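Local structure of N-Acetyltransferase, PseH (Campylobacter jejuni subsp. jejuni PT14, 4XPL) at residues 62-65 with 70-73; 85-90 with 104-109; 108-111 with 115-118. The protein transfers the acetyl group of acetyl coenzyme A, probably to the 4-amino group of a UDP-linked altrose derivative on the pathway to pseudaminic acid, which modifies flagellin. The protein carries 8 engineered substitutions. All coordinates share one frame; numbering follows the deposited sequence.

Contact 1: residues 62-65 with 70-73; sequences YFLV and QIIG
Val65 is held by backbone hydrogen bonds at both its N and its O. Its N gives one to Gly73 O at 2.8 Å, nearly straight at the hydrogen although the donor stands tilted from the plane of that carbonyl. Its O takes one from Ile72 N, also 2.8 Å, with an N-H...O angle of 174° and the donor almost in line with the C=O. Because Ile72 and Gly73 together face the single residue Val65, the register carries a beta bulge. The short segments make 128°, well short of antiparallel. A CA-H...O contact adds to the grip: Ile71 CA lies 3.5 Å from Val65 O.

The apolar contacts fall on the two faces of the hairpin. On one, Leu64 and Ile71 meet with their side chains at about a right angle. Leu64 CD1 presses on Ile71 CG2 at 3.4 Å, tighter than ordinary carbon contact, while the other branch, Leu64 CD2, reaches Ile71 CD1 at 3.7 Å. Leu23 and Ile24 of helix 18-25 pack on this face. On the other, Val65 CG1 lies 3.8 Å from Ile72 CG1. Ile72 holds that CG1 between its own N and carbonyl carbon (chi1 60°), which sets it also 3.5 Å from Val65 O. Ile101 and Leu102 of helix 99-114 close over this side.

Polar bonding here is thus confined to the main chain, and the side chains add only hydrocarbon. Within the two segments the register is set by the bonds of Val65 with Ile72 and Gly73; the branched side chains fill the layers between the sheet and a helix on each face.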
# COMPACT_ATOMS: atom_id res chain seq x y z
N TYR A 62 6.94 -1.36 1.56
CA TYR A 62 6.29 -0.60 0.51
C TYR A 62 6.79 -1.12 -0.82
O TYR A 62 7.97 -1.39 -0.96
CB TYR A 62 6.66 0.89 0.65
CG TYR A 62 5.91 1.65 1.72
CD1 TYR A 62 6.07 1.33 3.06
CD2 TYR A 62 5.06 2.69 1.39
CE1 TYR A 62 5.37 2.02 4.04
CE2 TYR A 62 4.36 3.40 2.38
CZ TYR A 62 4.52 3.05 3.68
OH TYR A 62 3.86 3.72 4.67
N PHE A 63 5.88 -1.22 -1.79
CA PHE A 63 6.17 -1.64 -3.13
C PHE A 63 5.64 -0.68 -4.17
O PHE A 63 4.49 -0.15 -4.05
CB PHE A 63 5.55 -3.01 -3.35
CG PHE A 63 6.15 -4.11 -2.49
CD1 PHE A 63 7.34 -4.71 -2.87
CD2 PHE A 63 5.53 -4.55 -1.36
CE1 PHE A 63 7.88 -5.73 -2.15
CE2 PHE A 63 6.08 -5.56 -0.60
CZ PHE A 63 7.25 -6.15 -1.00
N LEU A 64 6.46 -0.44 -5.18
CA LEU A 64 6.00 0.20 -6.42
C LEU A 64 5.50 -0.94 -7.30
O LEU A 64 6.23 -1.93 -7.50
CB LEU A 64 7.15 0.97 -7.05
CG LEU A 64 6.93 1.85 -8.27
CD1 LEU A 64 5.91 2.92 -7.96
CD2 LEU A 64 8.22 2.49 -8.75
N VAL A 65 4.29 -0.81 -7.82
CA VAL A 65 3.66 -1.86 -8.61
C VAL A 65 3.73 -1.54 -10.10
O VAL A 65 3.32 -0.47 -10.53
CB VAL A 65 2.21 -2.08 -8.20
CG1 VAL A 65 1.56 -3.25 -9.05
CG2 VAL A 65 2.14 -2.36 -6.66
N GLN A 70 5.11 -0.61 -16.85
CA GLN A 70 4.51 0.67 -16.49
C GLN A 70 4.16 0.72 -15.01
O GLN A 70 3.55 -0.21 -14.51
CB GLN A 70 3.22 0.88 -17.29
CG GLN A 70 3.43 1.22 -18.74
CD GLN A 70 4.17 2.53 -18.91
OE1 GLN A 70 3.91 3.49 -18.20
NE2 GLN A 70 5.12 2.56 -19.84
N ILE A 71 4.51 1.82 -14.32
CA ILE A 71 4.07 2.01 -12.93
C ILE A 71 2.56 2.22 -12.87
O ILE A 71 2.04 3.04 -13.63
CB ILE A 71 4.80 3.20 -12.26
CG1 ILE A 71 6.29 2.90 -12.10
CG2 ILE A 71 4.20 3.52 -10.89
CD1 ILE A 71 7.17 4.14 -11.92
N ILE A 72 1.85 1.48 -11.99
CA ILE A 72 0.42 1.70 -11.80
C ILE A 72 -0.02 2.14 -10.40
O ILE A 72 -1.13 2.62 -10.23
CB ILE A 72 -0.41 0.48 -12.26
CG1 ILE A 72 -0.06 -0.80 -11.50
CG2 ILE A 72 -0.18 0.29 -13.83
CD1 ILE A 72 -1.21 -1.88 -11.58
N GLY A 73 0.87 2.00 -9.42
CA GLY A 73 0.55 2.48 -8.07
C GLY A 73 1.56 1.99 -7.07
O GLY A 73 2.61 1.43 -7.43

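Contact 2: residues 85-90 with 104-109. With ACO (acetyl coenzyme *a), chain B.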
# COMPACT_ATOMS: atom_id res chain seq x y z
N CYS A 85 -1.37 -7.90 9.37
CA CYS A 85 -0.78 -6.64 8.96
C CYS A 85 -1.85 -5.62 8.60
O CYS A 85 -3.02 -5.98 8.41
CB CYS A 85 0.19 -6.84 7.79
SG CYS A 85 -0.57 -7.27 6.22
N GLU A 86 -1.46 -4.35 8.55
CA GLU A 86 -2.29 -3.29 8.02
C GLU A 86 -1.77 -3.02 6.64
O GLU A 86 -0.62 -3.29 6.37
CB GLU A 86 -2.16 -2.02 8.83
CG GLU A 86 -2.59 -2.17 10.22
CD GLU A 86 -2.52 -0.86 11.00
OE1 GLU A 86 -1.69 0.02 10.65
OE2 GLU A 86 -3.31 -0.70 11.94
N PHE A 87 -2.61 -2.48 5.77
CA PHE A 87 -2.20 -2.18 4.43
C PHE A 87 -2.76 -0.86 3.96
O PHE A 87 -3.74 -0.33 4.50
CB PHE A 87 -2.62 -3.29 3.45
CG PHE A 87 -4.08 -3.30 3.14
CD1 PHE A 87 -4.95 -4.04 3.90
CD2 PHE A 87 -4.58 -2.54 2.10
CE1 PHE A 87 -6.28 -4.05 3.64
CE2 PHE A 87 -5.93 -2.53 1.83
CZ PHE A 87 -6.78 -3.29 2.59
N GLY A 88 -2.13 -0.38 2.89
CA GLY A 88 -2.54 0.82 2.20
C GLY A 88 -2.24 0.67 0.71
O GLY A 88 -1.49 -0.22 0.29
N LEU A 89 -2.87 1.52 -0.09
CA LEU A 89 -2.68 1.50 -1.55
C LEU A 89 -2.92 2.89 -2.10
O LEU A 89 -3.62 3.72 -1.47
CB LEU A 89 -3.61 0.49 -2.21
CG LEU A 89 -5.10 0.78 -2.35
CD1 LEU A 89 -5.82 -0.11 -3.38
CD2 LEU A 89 -5.75 0.68 -1.00
N TYR A 90 -2.28 3.17 -3.22
CA TYR A 90 -2.38 4.46 -3.86
C TYR A 90 -2.21 4.27 -5.36
O TYR A 90 -1.16 3.81 -5.82
CB TYR A 90 -1.31 5.40 -3.25
CG TYR A 90 -1.58 6.85 -3.49
CD1 TYR A 90 -1.26 7.45 -4.69
CD2 TYR A 90 -2.15 7.65 -2.50
CE1 TYR A 90 -1.51 8.79 -4.93
CE2 TYR A 90 -2.40 9.01 -2.73
CZ TYR A 90 -2.07 9.56 -3.96
OH TYR A 90 -2.30 10.90 -4.23
N ASN A 104 -5.65 -7.10 -5.55
CA ASN A 104 -5.20 -8.47 -5.81
C ASN A 104 -3.79 -8.70 -5.31
O ASN A 104 -3.50 -9.73 -4.71
CB ASN A 104 -5.22 -8.83 -7.32
CG ASN A 104 -6.64 -8.99 -7.88
OD1 ASN A 104 -7.62 -9.25 -7.14
ND2 ASN A 104 -6.75 -8.79 -9.20
N GLU A 105 -2.88 -7.77 -5.63
CA GLU A 105 -1.50 -7.88 -5.19
C GLU A 105 -1.33 -7.82 -3.68
O GLU A 105 -0.51 -8.56 -3.12
CB GLU A 105 -0.64 -6.79 -5.83
CG GLU A 105 -0.52 -6.91 -7.33
CD GLU A 105 0.03 -8.26 -7.80
OE1 GLU A 105 1.08 -8.68 -7.28
OE2 GLU A 105 -0.61 -8.88 -8.66
N ILE A 106 -2.08 -6.94 -3.03
CA ILE A 106 -2.03 -6.82 -1.58
C ILE A 106 -2.43 -8.14 -0.92
O ILE A 106 -1.74 -8.61 -0.02
CB ILE A 106 -2.97 -5.68 -1.06
CG1 ILE A 106 -2.32 -4.30 -1.30
CG2 ILE A 106 -3.29 -5.86 0.47
CD1 ILE A 106 -3.27 -3.19 -1.50
N ILE A 107 -3.55 -8.71 -1.34
CA ILE A 107 -4.07 -9.92 -0.73
C ILE A 107 -3.16 -11.11 -1.00
O ILE A 107 -2.81 -11.88 -0.07
CB ILE A 107 -5.56 -10.18 -1.16
CG1 ILE A 107 -6.44 -9.01 -0.70
CG2 ILE A 107 -6.04 -11.50 -0.64
CD1 ILE A 107 -7.84 -9.00 -1.26
N LYS A 108 -2.73 -11.27 -2.26
CA LYS A 108 -1.79 -12.31 -2.60
C LYS A 108 -0.51 -12.22 -1.77
O LYS A 108 -0.08 -13.20 -1.16
CB LYS A 108 -1.48 -12.28 -4.11
CG LYS A 108 -0.58 -13.42 -4.57
CD LYS A 108 -0.44 -13.43 -6.12
CE LYS A 108 0.46 -14.58 -6.58
NZ LYS A 108 0.41 -14.78 -8.08
N TYR A 109 0.10 -11.05 -1.74
CA TYR A 109 1.36 -10.88 -1.02
C TYR A 109 1.18 -11.13 0.47
O TYR A 109 1.97 -11.82 1.11
CB TYR A 109 1.95 -9.47 -1.23
CG TYR A 109 3.37 -9.40 -0.74
CD1 TYR A 109 4.42 -9.75 -1.56
CD2 TYR A 109 3.67 -8.94 0.54
CE1 TYR A 109 5.74 -9.71 -1.11
CE2 TYR A 109 4.99 -8.90 1.01
CZ TYR A 109 6.01 -9.27 0.17
OH TYR A 109 7.33 -9.21 0.61
N1A ACO B . -19.72 5.14 -3.74
C2A ACO B . -19.51 3.84 -4.04
N3A ACO B . -18.62 3.44 -4.98
C4A ACO B . -17.88 4.34 -5.69
C5A ACO B . -18.05 5.77 -5.42
C6A ACO B . -19.05 6.14 -4.37
N6A ACO B . -19.29 7.43 -4.04
N7A ACO B . -17.21 6.42 -6.25
C8A ACO B . -16.55 5.48 -7.00
N9A ACO B . -16.95 4.23 -6.65
C1B ACO B . -16.49 2.92 -7.20
C2B ACO B . -16.19 2.93 -8.70
O2B ACO B . -17.39 2.87 -9.48
C3B ACO B . -15.34 1.69 -8.82
O3B ACO B . -16.22 0.56 -8.94
P3B ACO B . -15.75 -0.90 -9.45
O7A ACO B . -14.71 -1.38 -8.45
O8A ACO B . -17.04 -1.69 -9.36
O9A ACO B . -15.25 -0.69 -10.87
C4B ACO B . -14.54 1.65 -7.51
O4B ACO B . -15.28 2.45 -6.58
C5B ACO B . -13.11 2.16 -7.70
O5B ACO B . -13.10 3.43 -8.38
P1A ACO B . -12.01 3.85 -9.49
O1A ACO B . -12.26 5.26 -9.95
O2A ACO B . -11.85 2.74 -10.50
O3A ACO B . -10.66 4.08 -8.63
P2A ACO B . -9.41 3.10 -8.67
O4A ACO B . -9.88 1.67 -8.61
O5A ACO B . -8.56 3.53 -9.84
O6A ACO B . -8.59 3.56 -7.35
CBP ACO B . -7.99 3.90 -5.10
CCP ACO B . -9.08 3.41 -6.03
CDP ACO B . -6.73 3.02 -5.34
CEP ACO B . -8.48 3.78 -3.65
CAP ACO B . -7.72 5.37 -5.47
OAP ACO B . -8.94 6.15 -5.35
C9P ACO B . -6.66 5.99 -4.63
O9P ACO B . -5.47 5.76 -4.82
N8P ACO B . -7.09 6.84 -3.69
C7P ACO B . -6.16 7.60 -2.85
C6P ACO B . -5.41 6.69 -1.87
C5P ACO B . -6.37 5.96 -0.94
O5P ACO B . -7.38 6.52 -0.51
N4P ACO B . -6.03 4.73 -0.57
C3P ACO B . -6.76 4.06 0.52
C2P ACO B . -6.21 4.50 1.89
S1P ACO B . -4.55 3.85 2.02
C ACO B . -3.52 5.12 1.72
O ACO B . -3.96 6.23 1.43
CH3 ACO B . -2.04 4.84 1.79
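Strand 84-91 and helix 99-114 form the first half of the beta-alpha-beta crossover at the heart of the GNAT fold, and here Phe87 and Leu89 of the strand meet Ile106 of the helix. The short segments run nearly antiparallel, at 155°, with their axes 9.9 Å apart. Within 104-109, Ile106 bridges this gap, and it does so with two branches.

Its CG2 comes over one face of the Phe87 ring, a CH-pi contact 4.1 Å from the centroid and displaced toward the rim; the nearest ring atom is Phe87 CG, 3.8 Å from Ile106 CG2. Phe87 chi1 of 74° carries the ring toward the helix, and chi2 near -90° turns a face to Ile106 CG2. The second branch, Ile106 CD1, reaches across to the strand, to Leu89 CB at 3.8 Å, and also meets Phe87 CD2.

Leu89 also serves the cofactor. Its carbonyl O accepts a hydrogen bond from ACO N4P at 2.8 Å, so the pantetheine arm pairs with the strand much as another strand would, and Leu89 CD1 and CD2 lie against the arm. Next to it, Gly88 CA approaches the thioester sulfur, ACO S1P, to 3.6 Å, with no side chain to crowd the acetyl group. Tyr90 CD2 touches ACO C6P at 3.5 Å. Ala91 N, Lys96 NZ and Gly97 N add further bonds to the cofactor.

Around this core, Ile106 also rests on Leu119 of strand 118-124 and on Ile75 and Phe77 of strand 70-78, while Phe87 packs edge-to-face with Tyr134 of helix 128-136. Ile106 thus touches three adjacent strands, 70-78, 84-91 and 118-124, on the sheet face the helix covers.

Contact 3: residues 108-111 with 115-118; sequences KYAF and KVNT
The chain turns back after helix 99-114 so that Val116 N gives a hydrogen bond to Ala110 O, 3.1 Å long and six residues back, with the donor tilted out of the carbonyl plane. Helix 99-114 widens into a pi-type turn at 109-111, which leaves Lys115 N 2.8 Å from the same Ala110 O. Lys115 then departs from the helix with positive phi (60°), in the left-handed region, and this change of hand swings Val116 N back to that oxygen. Meanwhile Lys115 CA lies 3.3 Å from Phe111 O in a well-directed CA-H...O contact, so two successive carbonyls at the end of the helix face the returning chain.

Among the side chains, Val116 folds in beneath the turn. With chi1 at -60°, CG1 stands anti to the carbonyl carbon and CG2 is left to reach Ala110, 3.9 Å from its CB and 3.5 Å from its O. The two residues, both buried, pack on the inner side of the turn. Phe111 bends its ring toward the loop, where CD1 comes to 3.5 Å from Val116 O and CE1 approaches Asn117 O; the ring also packs on Leu153 and Gln155. Lys115 starts out alongside the helix end, its CG 3.9 Å from Phe111 O, and then extends away into an exposed position. Asn117 puts its side chain to other use: OD1 accepts a hydrogen bond from Ser156 N, of the last modelled residue.

A left-handed residue just past the last helical turn is a common way to stop a helix. Here it makes the corner of the beta-alpha-beta crossover, where helix 99-114 hands the chain over to strand 118-124.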
# COMPACT_ATOMS: atom_id res chain seq x y z
N LYS A 108 -2.73 -11.27 -2.26
CA LYS A 108 -1.79 -12.31 -2.60
C LYS A 108 -0.51 -12.22 -1.77
O LYS A 108 -0.08 -13.20 -1.16
CB LYS A 108 -1.48 -12.28 -4.11
CG LYS A 108 -0.58 -13.42 -4.57
CD LYS A 108 -0.44 -13.43 -6.12
CE LYS A 108 0.46 -14.58 -6.58
NZ LYS A 108 0.41 -14.78 -8.08
N TYR A 109 0.10 -11.05 -1.74
CA TYR A 109 1.36 -10.88 -1.02
C TYR A 109 1.18 -11.13 0.47
O TYR A 109 1.97 -11.82 1.11
CB TYR A 109 1.95 -9.47 -1.23
CG TYR A 109 3.37 -9.40 -0.74
CD1 TYR A 109 4.42 -9.75 -1.56
CD2 TYR A 109 3.67 -8.94 0.54
CE1 TYR A 109 5.74 -9.71 -1.11
CE2 TYR A 109 4.99 -8.90 1.01
CZ TYR A 109 6.01 -9.27 0.17
OH TYR A 109 7.33 -9.21 0.61
N ALA A 110 0.14 -10.59 1.05
CA ALA A 110 -0.12 -10.82 2.48
C ALA A 110 -0.34 -12.30 2.82
O ALA A 110 0.25 -12.84 3.76
CB ALA A 110 -1.32 -10.01 2.93
N PHE A 111 -1.18 -12.97 2.03
CA PHE A 111 -1.51 -14.36 2.31
C PHE A 111 -0.40 -15.33 1.91
O PHE A 111 -0.16 -16.28 2.62
CB PHE A 111 -2.82 -14.76 1.62
CG PHE A 111 -4.07 -14.19 2.25
CD1 PHE A 111 -4.04 -13.53 3.47
CD2 PHE A 111 -5.29 -14.34 1.61
CE1 PHE A 111 -5.22 -13.02 4.04
CE2 PHE A 111 -6.47 -13.83 2.18
CZ PHE A 111 -6.43 -13.17 3.38
N LYS A 115 2.32 -14.50 4.74
CA LYS A 115 1.63 -15.62 5.37
C LYS A 115 0.85 -15.23 6.63
O LYS A 115 0.77 -16.00 7.59
CB LYS A 115 2.59 -16.78 5.63
CG LYS A 115 3.17 -17.34 4.29
CD LYS A 115 4.13 -18.49 4.49
CE LYS A 115 4.80 -18.86 3.17
NZ LYS A 115 5.46 -20.19 3.27
N VAL A 116 0.27 -14.02 6.62
CA VAL A 116 -0.61 -13.59 7.73
C VAL A 116 -2.01 -14.18 7.56
O VAL A 116 -2.43 -14.46 6.45
CB VAL A 116 -0.71 -12.04 7.83
CG1 VAL A 116 0.68 -11.42 8.05
CG2 VAL A 116 -1.35 -11.45 6.59
N ASN A 117 -2.73 -14.38 8.64
CA ASN A 117 -4.12 -14.82 8.53
C ASN A 117 -5.11 -13.67 8.41
O ASN A 117 -6.21 -13.88 7.87
CB ASN A 117 -4.53 -15.68 9.70
CG ASN A 117 -5.87 -16.38 9.45
OD1 ASN A 117 -6.13 -16.86 8.32
ND2 ASN A 117 -6.75 -16.37 10.45
N THR A 118 -4.76 -12.50 8.95
CA THR A 118 -5.66 -11.35 8.95
C THR A 118 -5.03 -10.10 8.30
O THR A 118 -3.95 -9.65 8.71
CB THR A 118 -6.11 -11.03 10.40
OG1 THR A 118 -6.63 -12.23 10.99
CG2 THR A 118 -7.18 -9.93 10.44

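From the N terminus, contact 1 comes first and closes the short hairpin between strands 61-67 and 70-78. The chain continues into strand 84-91, next to 70-78 in the sheet, and opens contact 2, which is closed by helix 99-114 after the cofactor-binding turn. Contact 3 begins on that same helix and closes the turn into strand 118-124. Contact 1 closes before the other two open; contacts 2 and 3 overlap on the helix at Lys108 and Tyr109, and none nests in another. Space nonetheless joins them: Tyr109 OH lies 3.5 Å from Phe63 CZ of contact 1, and Cys85 N probably hydrogen-bonds Thr118 O, binding contacts 2 and 3 across the parallel strands.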